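Local atomic coordinates of chitin oligosaccahride binding protein NagB1 (Paenibacillus sp. FPU-7, PDB entry 7EHP), a protein that binds short chitin oligosaccharides such as N,N'-diacetylchitobiose, probably as the extracellular solute-binding component of a bacterial sugar-uptake system. Residues 201-211 with 372-383. Sequence-based numbering, arbitrary orientation.
Sequences ADGFKRYDTLL and LIGGRMTVEQVL
Phe204 and Leu383 join helix 198-213 to the turn region linking helices 359-373 and 379-396, in a protein of the periplasmic-binding-protein class; the junction is peripheral packing, with the side chain of Tyr207 about 13 Å from a bound N-acetylglucosamine. Leu383 sets its CD2 methyl squarely over one face of the Phe204 ring, a CH-pi contact 3.6 Å from the centroid and 4° off the normal. With CG anti to the carbonyl carbon (chi1 -83°), Phe204 brings its CE2 atom to Val382 CG1 as well, and Met369 of helix 359-373 also touches the Phe204 side chain. Small Ala201 suits its place, since its CB lies only 3.5 Å from Leu383 CD1, a tight fit. Branching at CB lets Val379 serve two sets of neighbours: CG1 touches both Phe204 CB and Lys205 CG, while CG2 meets Asp208. Further along, both methyls of Leu211 sit against Ile373 CG1, and Ile373 CD1 reaches the hydroxyl of Tyr207. In the turn, Gly375 adopts positive phi (66°) as C-prime residue of a Schellman motif, and Thr378 and Gln381 form a capping box. No direct hydrogen bond links the segments. Instead, Asp208 combines apolar contact with a polar bridge: OD1 lies against Leu372 CD1, while OD2 accepts from a water at 2.9 Å, and that water in turn accepts from Val379 N at 3.0 Å.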
loop_
_atom_site.group_PDB
_atom_site.type_symbol
_atom_site.label_atom_id
_atom_site.label_comp_id
_atom_site.label_asym_id
_atom_site.label_seq_id
_atom_site.Cartn_x
_atom_site.Cartn_y
_atom_site.Cartn_z
ATOM N N ALA A 201 18.289 -12.652 3.758
ATOM C CA ALA A 201 17.742 -13.871 4.359
ATOM C C ALA A 201 17.472 -13.724 5.849
ATOM O O ALA A 201 16.580 -14.392 6.380
ATOM C CB ALA A 201 18.704 -15.046 4.125
ATOM N N ASP A 202 18.245 -12.892 6.552
ATOM C CA ASP A 202 17.988 -12.692 7.977
ATOM C C ASP A 202 16.551 -12.219 8.219
ATOM O O ASP A 202 15.865 -12.696 9.136
ATOM C CB ASP A 202 19.012 -11.698 8.548
ATOM C CG ASP A 202 19.039 -11.680 10.073
ATOM O OD1 ASP A 202 19.655 -12.603 10.643
ATOM O OD2 ASP A 202 18.500 -10.730 10.709
ATOM N N GLY A 203 16.074 -11.280 7.399
ATOM C CA GLY A 203 14.713 -10.795 7.565
ATOM C C GLY A 203 13.667 -11.839 7.224
ATOM O O GLY A 203 12.617 -11.896 7.863
ATOM N N PHE A 204 13.927 -12.659 6.196
ATOM C CA PHE A 204 13.035 -13.778 5.889
ATOM C C PHE A 204 12.986 -14.771 7.045
ATOM O O PHE A 204 11.911 -15.293 7.384
ATOM C CB PHE A 204 13.481 -14.489 4.600
ATOM C CG PHE A 204 12.988 -13.818 3.321
ATOM C CD1 PHE A 204 13.578 -12.651 2.856
ATOM C CD2 PHE A 204 11.937 -14.364 2.591
ATOM C CE1 PHE A 204 13.125 -12.026 1.682
ATOM C CE2 PHE A 204 11.469 -13.755 1.427
ATOM C CZ PHE A 204 12.066 -12.584 0.959
ATOM N N LYS A 205 14.140 -15.046 7.669
ATOM C CA LYS A 205 14.155 -16.007 8.775
ATOM C C LYS A 205 13.446 -15.446 9.995
ATOM O O LYS A 205 12.843 -16.203 10.776
ATOM C CB LYS A 205 15.598 -16.411 9.117
ATOM C CG LYS A 205 16.242 -17.309 8.063
ATOM C CD LYS A 205 17.626 -17.795 8.491
ATOM C CE LYS A 205 18.688 -16.757 8.179
ATOM N NZ LYS A 205 19.984 -17.399 7.855
ATOM N N ARG A 206 13.480 -14.121 10.158
ATOM C CA ARG A 206 12.751 -13.492 11.256
ATOM C C ARG A 206 11.258 -13.611 11.041
ATOM O O ARG A 206 10.500 -13.819 11.988
ATOM C CB ARG A 206 13.145 -12.021 11.378
ATOM C CG ARG A 206 14.475 -11.824 12.077
ATOM C CD ARG A 206 14.925 -10.382 11.990
ATOM N NE ARG A 206 16.295 -10.227 12.469
ATOM C CZ ARG A 206 16.634 -10.209 13.752
ATOM N NH1 ARG A 206 15.697 -10.338 14.694
ATOM N NH2 ARG A 206 17.911 -10.065 14.095
ATOM N N TYR A 207 10.827 -13.408 9.802
ATOM C CA TYR A 207 9.435 -13.599 9.437
ATOM C C TYR A 207 9.009 -15.035 9.707
ATOM O O TYR A 207 7.944 -15.282 10.289
ATOM C CB TYR A 207 9.283 -13.235 7.961
ATOM C CG TYR A 207 7.879 -13.233 7.387
ATOM C CD1 TYR A 207 7.226 -14.424 7.045
ATOM C CD2 TYR A 207 7.232 -12.029 7.115
ATOM C CE1 TYR A 207 5.939 -14.403 6.478
ATOM C CE2 TYR A 207 5.963 -11.996 6.549
ATOM C CZ TYR A 207 5.322 -13.168 6.230
ATOM O OH TYR A 207 4.054 -13.086 5.658
ATOM N N ASP A 208 9.834 -15.998 9.270
ATOM C CA ASP A 208 9.555 -17.413 9.505
ATOM C C ASP A 208 9.475 -17.727 10.997
ATOM O O ASP A 208 8.674 -18.569 11.420
ATOM C CB ASP A 208 10.632 -18.271 8.831
ATOM C CG ASP A 208 10.162 -19.696 8.530
ATOM O OD1 ASP A 208 8.943 -19.938 8.393
ATOM O OD2 ASP A 208 11.030 -20.581 8.422
ATOM N N THR A 209 10.300 -17.059 11.816
ATOM C CA THR A 209 10.207 -17.244 13.264
ATOM C C THR A 209 8.822 -16.847 13.762
ATOM O O THR A 209 8.227 -17.533 14.596
ATOM C CB THR A 209 11.313 -16.434 13.974
ATOM O OG1 THR A 209 12.591 -17.074 13.806
ATOM C CG2 THR A 209 11.033 -16.291 15.467
ATOM N N LEU A 210 8.279 -15.750 13.238
ATOM C CA LEU A 210 6.918 -15.356 13.595
ATOM C C LEU A 210 5.923 -16.433 13.197
ATOM O O LEU A 210 4.958 -16.708 13.926
ATOM C CB LEU A 210 6.572 -14.027 12.911
ATOM C CG LEU A 210 7.363 -12.798 13.353
ATOM C CD1 LEU A 210 6.774 -11.555 12.673
ATOM C CD2 LEU A 210 7.350 -12.625 14.857
ATOM N N LEU A 211 6.145 -17.059 12.041
ATOM C CA LEU A 211 5.303 -18.174 11.626
ATOM C C LEU A 211 5.468 -19.355 12.577
ATOM O O LEU A 211 4.474 -19.920 13.057
ATOM C CB LEU A 211 5.649 -18.564 10.183
ATOM C CG LEU A 211 5.277 -17.567 9.058
ATOM C CD1 LEU A 211 5.865 -17.993 7.693
ATOM C CD2 LEU A 211 3.753 -17.412 8.940
ATOM N N LEU A 372 5.691 -20.811 1.839
ATOM C CA LEU A 372 6.396 -20.765 3.119
ATOM C C LEU A 372 5.417 -20.758 4.284
ATOM O O LEU A 372 5.627 -21.444 5.287
ATOM C CB LEU A 372 7.301 -19.538 3.200
ATOM C CG LEU A 372 8.079 -19.390 4.522
ATOM C CD1 LEU A 372 9.214 -20.395 4.639
ATOM C CD2 LEU A 372 8.605 -17.956 4.698
ATOM N N ILE A 373 4.335 -19.989 4.165
ATOM C CA ILE A 373 3.329 -19.949 5.219
ATOM C C ILE A 373 2.668 -21.315 5.369
ATOM O O ILE A 373 2.363 -21.749 6.483
ATOM C CB ILE A 373 2.300 -18.841 4.924
ATOM C CG1 ILE A 373 2.954 -17.460 5.038
ATOM C CG2 ILE A 373 1.107 -18.962 5.872
ATOM C CD1 ILE A 373 2.125 -16.296 4.400
ATOM N N GLY A 374 2.447 -22.020 4.251
ATOM C CA GLY A 374 1.908 -23.364 4.286
ATOM C C GLY A 374 2.914 -24.450 4.624
ATOM O O GLY A 374 2.599 -25.634 4.505
ATOM N N GLY A 375 4.126 -24.085 5.027
ATOM C CA GLY A 375 5.157 -25.062 5.334
ATOM C C GLY A 375 5.662 -25.871 4.161
ATOM O O GLY A 375 6.434 -26.814 4.373
ATOM N N ARG A 376 5.292 -25.518 2.925
ATOM C CA ARG A 376 5.656 -26.317 1.761
ATOM C C ARG A 376 6.945 -25.855 1.089
ATOM O O ARG A 376 7.362 -26.458 0.098
ATOM C CB ARG A 376 4.502 -26.320 0.764
ATOM C CG ARG A 376 3.219 -26.941 1.347
ATOM C CD ARG A 376 2.144 -27.071 0.276
ATOM N NE ARG A 376 1.540 -25.777 0.012
ATOM C CZ ARG A 376 0.651 -25.188 0.814
ATOM N NH1 ARG A 376 0.243 -25.794 1.925
ATOM N NH2 ARG A 376 0.158 -23.993 0.498
ATOM N N MET A 377 7.586 -24.817 1.610
ATOM C CA MET A 377 8.904 -24.394 1.169
ATOM C C MET A 377 9.676 -23.895 2.372
ATOM O O MET A 377 9.099 -23.318 3.296
ATOM C CB MET A 377 8.912 -23.259 0.111
ATOM C CG MET A 377 8.516 -23.652 -1.288
ATOM S SD MET A 377 8.250 -22.244 -2.390
ATOM C CE MET A 377 9.907 -21.781 -2.799
ATOM N N THR A 378 10.985 -24.110 2.343
ATOM C CA THR A 378 11.875 -23.505 3.321
ATOM C C THR A 378 12.292 -22.111 2.853
ATOM O O THR A 378 12.110 -21.737 1.690
ATOM C CB THR A 378 13.112 -24.381 3.558
ATOM O OG1 THR A 378 13.962 -24.351 2.403
ATOM C CG2 THR A 378 12.691 -25.830 3.838
ATOM N N VAL A 379 12.827 -21.326 3.795
ATOM C CA VAL A 379 13.396 -20.027 3.442
ATOM C C VAL A 379 14.428 -20.180 2.335
ATOM O O VAL A 379 14.461 -19.386 1.386
ATOM C CB VAL A 379 13.990 -19.342 4.690
ATOM C CG1 VAL A 379 14.914 -18.209 4.292
ATOM C CG2 VAL A 379 12.875 -18.816 5.576
ATOM N N GLU A 380 15.279 -21.207 2.430
ATOM C CA GLU A 380 16.307 -21.439 1.409
ATOM C C GLU A 380 15.692 -21.603 0.028
ATOM O O GLU A 380 16.175 -21.024 -0.955
ATOM C CB GLU A 380 17.138 -22.691 1.754
ATOM C CG GLU A 380 18.188 -23.030 0.690
ATOM C CD GLU A 380 19.224 -24.072 1.162
ATOM O OE1 GLU A 380 19.075 -24.639 2.260
ATOM O OE2 GLU A 380 20.205 -24.307 0.435
ATOM N N GLN A 381 14.654 -22.440 -0.071
ATOM C CA GLN A 381 13.973 -22.629 -1.347
ATOM C C GLN A 381 13.369 -21.320 -1.847
ATOM O O GLN A 381 13.437 -21.014 -3.041
ATOM C CB GLN A 381 12.892 -23.695 -1.205
ATOM C CG GLN A 381 13.439 -25.100 -0.835
ATOM C CD GLN A 381 12.332 -26.102 -0.568
ATOM O OE1 GLN A 381 11.407 -25.827 0.186
ATOM N NE2 GLN A 381 12.422 -27.273 -1.189
ATOM N N VAL A 382 12.777 -20.535 -0.948
ATOM C CA VAL A 382 12.177 -19.268 -1.356
ATOM C C VAL A 382 13.214 -18.372 -2.031
ATOM O O VAL A 382 13.032 -17.934 -3.176
ATOM C CB VAL A 382 11.524 -18.574 -0.149
ATOM C CG1 VAL A 382 11.194 -17.112 -0.498
ATOM C CG2 VAL A 382 10.262 -19.326 0.259
ATOM N N LEU A 383 14.334 -18.115 -1.342
ATOM C CA LEU A 383 15.324 -17.168 -1.851
ATOM C C LEU A 383 16.012 -17.688 -3.111
ATOM O O LEU A 383 16.271 -16.920 -4.046
ATOM C CB LEU A 383 16.330 -16.848 -0.746
ATOM C CG LEU A 383 15.603 -16.271 0.468
ATOM C CD1 LEU A 383 16.548 -16.023 1.574
ATOM C CD2 LEU A 383 14.909 -14.950 0.107
HETATM O O HOH W 1 12.295 -22.432 6.522
#